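Local coordinates for ABM domain-containing protein (Caulobacter crescentus, PDB 3BM7), which is of unknown function but may be a monooxygenase of the antibiotic biosynthesis type with a ferredoxin-like fold, at residues L42-K47 with T88-A93. Sequence-based numbering, arbitrary orientation.
Sequences LDLAAK and TDYFKA
Lys47 CB rests over one face of the Tyr90 ring, a CH-pi contact 4.2 Å from the ring centroid and 27° off the normal, illustrating how the aliphatic part of a lysine can pack like an apolar residue. From there its extended chain runs past the tyrosine in the opposite direction, bringing Lys47 CD within 4.0 Å of Tyr90 CB. Thr88 OG1 stands over the centre of the ring's other face, so the ring is held between Lys47 of the facing helix and the N-cap threonine of its own. Leu44 adds a second apolar approach, nearly perpendicular to the tyrosine: its CD1 meets the ring edge in plane, 3.9 Å from Tyr90 CD1, and touches Phe91 CA equally closely. Leu44 also packs on Tyr58 of strand 55-62.

In the ferredoxin-like fold both helices lie on one face of a four-stranded antiparallel sheet; here segments 42-47 and 89-93 of these helices run nearly antiparallel, their axes 10.1 Å apart at closest approach, joined by side-chain packing without a hydrogen bond between them.

Two polar bonds stay local. Thr88 is the N-cap of helix 89-98, its OG1 accepting from Phe91 N at 3.0 Å. Lys47 NZ turns back to Asp43, in whose modelled conformer it forms a salt bridge at the syn lone pair of OD2 (2.7 Å). Tyr90 OH instead reaches across to hydrogen-bond Glu52 OE2, just past the end of helix 34-51.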
# COMPACT_ATOMS: atom_id res chain seq x y z
N LEU A 42 7.25 -15.01 -0.84
CA LEU A 42 7.98 -14.50 -2.01
C LEU A 42 7.81 -15.38 -3.23
O LEU A 42 7.77 -14.90 -4.35
CB LEU A 42 9.44 -14.25 -1.68
CG LEU A 42 9.71 -13.08 -0.73
CD1 LEU A 42 11.17 -13.01 -0.35
CD2 LEU A 42 9.22 -11.74 -1.36
N ASP A 43 7.72 -16.69 -3.01
CA ASP A 43 7.46 -17.61 -4.09
C ASP A 43 6.06 -17.33 -4.68
O ASP A 43 5.89 -17.32 -5.89
CB ASP A 43 7.58 -19.03 -3.56
CG ASP A 43 7.22 -20.06 -4.58
OD1 ASP A 43 8.11 -20.47 -5.34
OD2 ASP A 43 6.05 -20.46 -4.62
N LEU A 44 5.08 -17.10 -3.82
CA LEU A 44 3.73 -16.72 -4.25
C LEU A 44 3.77 -15.41 -5.06
O LEU A 44 3.24 -15.29 -6.17
CB LEU A 44 2.80 -16.57 -3.05
CG LEU A 44 1.43 -15.92 -3.34
CD1 LEU A 44 0.63 -16.76 -4.38
CD2 LEU A 44 0.67 -15.69 -2.03
N ALA A 45 4.45 -14.42 -4.52
CA ALA A 45 4.51 -13.11 -5.18
C ALA A 45 5.10 -13.16 -6.56
O ALA A 45 4.60 -12.52 -7.47
CB ALA A 45 5.26 -12.11 -4.28
N ALA A 46 6.17 -13.96 -6.77
CA ALA A 46 6.73 -14.11 -8.07
C ALA A 46 5.71 -14.71 -9.04
O ALA A 46 5.66 -14.30 -10.18
CB ALA A 46 8.01 -15.00 -7.99
N LYS A 47 4.93 -15.70 -8.61
CA LYS A 47 3.89 -16.30 -9.43
C LYS A 47 2.77 -15.31 -9.79
O LYS A 47 2.32 -15.24 -10.95
CB LYS A 47 3.34 -17.57 -8.76
CG LYS A 47 4.40 -18.70 -8.73
CD LYS A 47 3.99 -19.93 -7.93
CE LYS A 47 5.19 -20.93 -7.85
NZ LYS A 47 5.07 -21.91 -6.72
N THR A 88 -6.76 -18.81 -7.66
CA THR A 88 -5.77 -19.62 -8.34
C THR A 88 -5.26 -20.79 -7.49
O THR A 88 -5.28 -20.72 -6.26
CB THR A 88 -4.54 -18.81 -8.79
OG1 THR A 88 -3.78 -18.42 -7.65
CG2 THR A 88 -4.95 -17.58 -9.63
N ASP A 89 -4.81 -21.86 -8.14
CA ASP A 89 -4.27 -23.02 -7.40
C ASP A 89 -3.01 -22.68 -6.61
O ASP A 89 -2.77 -23.24 -5.54
CB ASP A 89 -4.03 -24.23 -8.33
CG ASP A 89 -3.09 -23.92 -9.49
OD1 ASP A 89 -2.68 -22.76 -9.67
OD2 ASP A 89 -2.78 -24.86 -10.26
N TYR A 90 -2.18 -21.80 -7.15
CA TYR A 90 -0.97 -21.38 -6.44
C TYR A 90 -1.27 -20.47 -5.26
O TYR A 90 -0.58 -20.54 -4.26
CB TYR A 90 0.10 -20.83 -7.41
CG TYR A 90 -0.33 -19.66 -8.25
CD1 TYR A 90 -0.21 -18.36 -7.79
CD2 TYR A 90 -0.81 -19.85 -9.54
CE1 TYR A 90 -0.62 -17.28 -8.58
CE2 TYR A 90 -1.19 -18.78 -10.34
CZ TYR A 90 -1.08 -17.50 -9.86
OH TYR A 90 -1.47 -16.45 -10.66
N PHE A 91 -2.27 -19.61 -5.37
CA PHE A 91 -2.70 -18.82 -4.21
C PHE A 91 -3.22 -19.73 -3.08
O PHE A 91 -2.84 -19.59 -1.92
CB PHE A 91 -3.77 -17.79 -4.60
CG PHE A 91 -4.20 -16.93 -3.49
CD1 PHE A 91 -3.53 -15.75 -3.20
CD2 PHE A 91 -5.33 -17.26 -2.75
CE1 PHE A 91 -3.95 -14.94 -2.17
CE2 PHE A 91 -5.76 -16.44 -1.73
CZ PHE A 91 -5.07 -15.27 -1.44
N LYS A 92 -4.07 -20.68 -3.45
CA LYS A 92 -4.61 -21.62 -2.48
C LYS A 92 -3.52 -22.49 -1.83
O LYS A 92 -3.54 -22.66 -0.60
CB LYS A 92 -5.72 -22.45 -3.11
CG LYS A 92 -6.97 -21.62 -3.46
CD LYS A 92 -8.13 -22.42 -4.02
CE LYS A 92 -7.81 -23.12 -5.32
NZ LYS A 92 -8.93 -23.99 -5.77
N ALA A 93 -2.57 -22.98 -2.61
CA ALA A 93 -1.47 -23.80 -2.12
C ALA A 93 -0.61 -22.95 -1.18
O ALA A 93 -0.19 -23.41 -0.12
CB ALA A 93 -0.63 -24.36 -3.26